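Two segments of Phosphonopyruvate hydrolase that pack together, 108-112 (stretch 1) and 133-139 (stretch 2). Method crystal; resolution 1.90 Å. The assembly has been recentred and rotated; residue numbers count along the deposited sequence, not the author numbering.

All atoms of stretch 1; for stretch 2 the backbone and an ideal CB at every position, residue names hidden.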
ATOM      1  N   VAL A 108     -21.599   3.149   3.872  1.00 15.97           N
ATOM      2  CA  VAL A 108     -22.732   3.481   2.998  1.00 13.42           C
ATOM      3  C   VAL A 108     -22.439   2.625   1.743  1.00 15.39           C
ATOM      4  O   VAL A 108     -21.379   2.727   1.123  1.00 14.75           O
ATOM      5  CB  VAL A 108     -22.772   4.972   2.603  1.00 15.25           C
ATOM      6  CG1 VAL A 108     -23.914   5.236   1.485  1.00 14.05           C
ATOM      7  CG2 VAL A 108     -23.065   5.782   3.836  1.00 14.62           C
ATOM      8  N   MET A 109     -23.424   1.814   1.355  1.00 16.41           N
ATOM      9  CA  MET A 109     -23.333   0.924   0.198  1.00 16.48           C
ATOM     10  C   MET A 109     -24.619   1.165  -0.641  1.00 16.38           C
ATOM     11  O   MET A 109     -25.718   1.180  -0.099  1.00 17.26           O
ATOM     12  CB  MET A 109     -23.263  -0.543   0.666  1.00 16.85           C
ATOM     13  CG  MET A 109     -23.075  -1.490  -0.454  1.00 17.89           C
ATOM     14  SD  MET A 109     -22.774  -3.181   0.050  1.00 20.33           S
ATOM     15  CE  MET A 109     -24.095  -3.469   1.241  1.00 16.84           C
ATOM     16  N   GLU A 110     -24.463   1.405  -1.933  1.00 16.79           N
ATOM     17  CA  GLU A 110     -25.611   1.700  -2.838  1.00 18.84           C
ATOM     18  C   GLU A 110     -26.041   0.512  -3.672  1.00 18.09           C
ATOM     19  O   GLU A 110     -25.262  -0.441  -3.905  1.00 19.12           O
ATOM     20  CB  GLU A 110     -25.227   2.865  -3.775  1.00 16.86           C
ATOM     21  CG  GLU A 110     -24.022   2.478  -4.669  1.00 20.88           C
ATOM     22  CD  GLU A 110     -23.087   3.675  -4.938  1.00 23.91           C
ATOM     23  OE1 GLU A 110     -22.532   3.737  -6.038  1.00 26.13           O
ATOM     24  OE2 GLU A 110     -22.929   4.547  -4.049  1.00 24.83           O
ATOM     25  N   ASP A 111     -27.277   0.562  -4.161  1.00 19.18           N
ATOM     26  CA  ASP A 111     -27.792  -0.585  -4.916  1.00 20.51           C
ATOM     27  C   ASP A 111     -27.608  -0.521  -6.451  1.00 21.85           C
ATOM     28  O   ASP A 111     -28.357  -1.167  -7.208  1.00 22.05           O
ATOM     29  CB  ASP A 111     -29.270  -0.842  -4.558  1.00 20.80           C
ATOM     30  CG  ASP A 111     -30.152   0.391  -4.745  1.00 24.22           C
ATOM     31  OD1 ASP A 111     -29.662   1.431  -5.236  1.00 23.19           O
ATOM     32  OD2 ASP A 111     -31.347   0.324  -4.390  1.00 24.63           O
ATOM     33  N   LYS A 112     -26.625   0.241  -6.905  1.00 21.34           N
ATOM     34  CA  LYS A 112     -26.350   0.306  -8.338  1.00 24.90           C
ATOM     35  C   LYS A 112     -25.726  -1.069  -8.707  1.00 25.02           C
ATOM     36  O   LYS A 112     -25.120  -1.742  -7.856  1.00 24.61           O
ATOM     37  CB  LYS A 112     -25.340   1.414  -8.641  1.00 25.88           C
ATOM     38  CG  LYS A 112     -25.821   2.781  -8.242  1.00 31.74           C
ATOM     39  CD  LYS A 112     -25.243   3.969  -9.069  1.00 35.54           C
ATOM     40  CE  LYS A 112     -23.756   4.090  -9.041  1.00 38.97           C
ATOM     41  NZ  LYS A 112     -23.314   5.196  -9.971  1.00 42.60           N
ATOM     42  N   UNK A 133     -31.186  -9.354  -4.170  1.00 21.34           N
ATOM     43  CA  UNK A 133     -29.715  -9.435  -4.184  1.00 22.99           C
ATOM     44  C   UNK A 133     -29.174  -8.358  -3.223  1.00 22.50           C
ATOM     45  O   UNK A 133     -28.266  -8.648  -2.434  1.00 21.22           O
ATOM     46  CB  UNK A 133     -29.160  -9.244  -5.597  1.00 22.99           C
ATOM     47  N   UNK A 134     -29.736  -7.132  -3.260  1.00 21.01           N
ATOM     48  CA  UNK A 134     -29.178  -6.124  -2.345  1.00 20.05           C
ATOM     49  C   UNK A 134     -29.470  -6.444  -0.880  1.00 20.03           C
ATOM     50  O   UNK A 134     -28.651  -6.168   0.021  1.00 19.51           O
ATOM     51  CB  UNK A 134     -29.736  -4.741  -2.686  1.00 20.05           C
ATOM     52  N   UNK A 135     -30.639  -7.020  -0.642  1.00 18.84           N
ATOM     53  CA  UNK A 135     -30.987  -7.449   0.700  1.00 18.61           C
ATOM     54  C   UNK A 135     -29.927  -8.401   1.156  1.00 17.74           C
ATOM     55  O   UNK A 135     -29.521  -8.308   2.311  1.00 18.33           O
ATOM     56  CB  UNK A 135     -32.374  -8.093   0.757  1.00 18.61           C
ATOM     57  N   UNK A 136     -29.470  -9.307   0.270  1.00 18.90           N
ATOM     58  CA  UNK A 136     -28.385 -10.231   0.659  1.00 19.33           C
ATOM     59  C   UNK A 136     -27.081  -9.487   1.043  1.00 18.82           C
ATOM     60  O   UNK A 136     -26.345  -9.847   1.979  1.00 19.61           O
ATOM     61  CB  UNK A 136     -28.101 -11.202  -0.489  1.00 19.33           C
ATOM     62  N   UNK A 137     -26.755  -8.470   0.259  1.00 17.89           N
ATOM     63  CA  UNK A 137     -25.550  -7.666   0.533  1.00 18.74           C
ATOM     64  C   UNK A 137     -25.593  -6.915   1.881  1.00 16.98           C
ATOM     65  O   UNK A 137     -24.623  -6.861   2.638  1.00 17.77           O
ATOM     66  CB  UNK A 137     -25.352  -6.654  -0.597  1.00 18.74           C
ATOM     67  N   UNK A 138     -26.729  -6.343   2.185  1.00 17.89           N
ATOM     68  CA  UNK A 138     -26.887  -5.631   3.449  1.00 17.51           C
ATOM     69  C   UNK A 138     -26.843  -6.646   4.598  1.00 16.72           C
ATOM     70  O   UNK A 138     -26.194  -6.401   5.616  1.00 17.40           O
ATOM     71  CB  UNK A 138     -28.194  -4.835   3.470  1.00 17.51           C
ATOM     72  N   UNK A 139     -27.540  -7.789   4.445  1.00 17.77           N
ATOM     73  CA  UNK A 139     -27.528  -8.818   5.508  1.00 16.60           C
ATOM     74  C   UNK A 139     -26.085  -9.327   5.708  1.00 18.33           C
ATOM     75  O   UNK A 139     -25.666  -9.591   6.845  1.00 19.40           O
ATOM     76  CB  UNK A 139     -28.462  -9.977   5.155  1.00 16.60           C
TER

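The second stretch is one run of helix, with backbone angles near -60/-40 throughout. It runs almost antiparallel to the strand 108-110, at 164° between directions, so its early positions lie near the end of stretch 1 and its later ones near Met109.

Position 133 has its ideal CB beyond 5.5 Å of any stretch 1 atom. Stretch 1 sets no demand here, and any good helix former would suit. The residue is Glu133, extended with chi1 and chi2 both t. Its backbone O accepts a hydrogen bond from the N of residue 137, at 3.1 Å.

Position 134 points toward stretch 1. Its ideal CB lies 4.4 Å from Asp111 CB. The CA of position 134 is 6.3 Å from Asp111 CA. Ahead lies a space bordered by Asp111 CA and CB, the carbonyls of Met109 and Glu110, and the Met109 side chain. A broad apolar group would fill it; leucine, methionine or an aromatic residue could be considered. The carbonyls could also favour the polarised C-H edge of a ring. The residue is Phe134, chi1 t. Asp111 CB sits over the ring face, 3.8 Å from the centroid of Phe134 and only 11° off the normal, a CH-pi contact. Met109 O lies near the ring plane, 3.2 Å from Phe134 CZ. Glu110 O approaches Phe134 CE1 obliquely at 3.0 Å. Met109 CG packs on Phe134 CZ at 3.9 Å, and the Met109 sulfur adds an oblique sulfur-aromatic contact. The ring thus touches three consecutive residues.

Position 135 is out of reach of stretch 1. Many residues would serve, polar ones included. It is Gln135.

Position 136 is also out of reach. Its angles, -61/-42, are ordinary helical values. An ideal CB would be crowded by the O of residue 133, at 3.2 Å. That favours a residue with no CB, glycine, although the backbone angles alone do not call for it. It is Gly136.

Position 137 points toward stretch 1, with its ideal CB 3.9 Å from Met109 CE. The start of the side chain should be aliphatic. A longer chain could also reach towards the carbonyls of Glu110 and Lys112, which would welcome a donor. Leucine, methionine, lysine or arginine could be entertained. The residue is Lys137. Its CB lies 4.0 Å from Met109 CE. Its NZ gives a hydrogen bond to a water (Lys137 NZ to water O, 2.8 Å). That water donates to Glu110 O and Lys112 O, each 2.9 Å from the water O, so the link to stretch 1 is indirect.

Position 138 points sideways, its ideal CB 4.9 Å from Met109 CE. A branched or flexible apolar chain could bend back to that methyl; isoleucine, leucine or methionine would do. It is Ile138, with chi1 and chi2 both m. Its end comes nearer, and Ile138 CD1 meets Met109 CE at 3.6 Å.

Position 139 is out of reach and weakly constrained. It is Ala139, whose N bonds to Gln135 O at 3.0 Å.

Stretch 2 133-139: EFQGKIA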
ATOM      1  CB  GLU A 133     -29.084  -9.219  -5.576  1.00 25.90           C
ATOM      2  CG  GLU A 133     -27.533  -9.148  -5.411  1.00 28.83           C
ATOM      3  CD  GLU A 133     -26.702  -8.949  -6.733  1.00 33.70           C
ATOM      4  OE1 GLU A 133     -27.299  -8.747  -7.822  1.00 31.79           O
ATOM      5  OE2 GLU A 133     -25.429  -9.001  -6.646  1.00 33.47           O
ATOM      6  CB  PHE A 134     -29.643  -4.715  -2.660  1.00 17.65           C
ATOM      7  CG  PHE A 134     -28.706  -3.661  -2.100  1.00 19.34           C
ATOM      8  CD1 PHE A 134     -27.382  -3.506  -2.637  1.00 17.56           C
ATOM      9  CD2 PHE A 134     -29.127  -2.821  -1.070  1.00 17.42           C
ATOM     10  CE1 PHE A 134     -26.513  -2.513  -2.145  1.00 17.98           C
ATOM     11  CE2 PHE A 134     -28.268  -1.811  -0.561  1.00 18.13           C
ATOM     12  CZ  PHE A 134     -26.953  -1.650  -1.094  1.00 17.06           C
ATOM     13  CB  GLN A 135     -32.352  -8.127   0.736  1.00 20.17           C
ATOM     14  CG  GLN A 135     -33.548  -7.136   0.671  1.00 18.48           C
ATOM     15  CD  GLN A 135     -34.871  -7.875   0.888  1.00 23.05           C
ATOM     16  OE1 GLN A 135     -35.653  -7.594   1.829  1.00 24.25           O
ATOM     17  NE2 GLN A 135     -35.117  -8.834   0.020  1.00 18.96           N
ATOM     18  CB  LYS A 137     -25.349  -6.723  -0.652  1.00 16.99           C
ATOM     19  CG  LYS A 137     -24.892  -7.518  -1.908  1.00 17.32           C
ATOM     20  CD  LYS A 137     -24.916  -6.652  -3.150  1.00 21.02           C
ATOM     21  CE  LYS A 137     -23.741  -5.689  -3.150  1.00 20.48           C
ATOM     22  NZ  LYS A 137     -23.434  -5.113  -4.533  1.00 18.07           N
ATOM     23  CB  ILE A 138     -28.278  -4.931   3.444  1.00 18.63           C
ATOM     24  CG1 ILE A 138     -28.194  -3.724   2.501  1.00 19.68           C
ATOM     25  CG2 ILE A 138     -28.710  -4.506   4.875  1.00 18.89           C
ATOM     26  CD1 ILE A 138     -27.218  -2.579   2.891  1.00 21.90           C
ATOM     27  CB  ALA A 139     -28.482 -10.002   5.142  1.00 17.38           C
TER
HETATM   28  O   HOH W   1     -25.147  -2.979  -5.252  1.00 21.55           O
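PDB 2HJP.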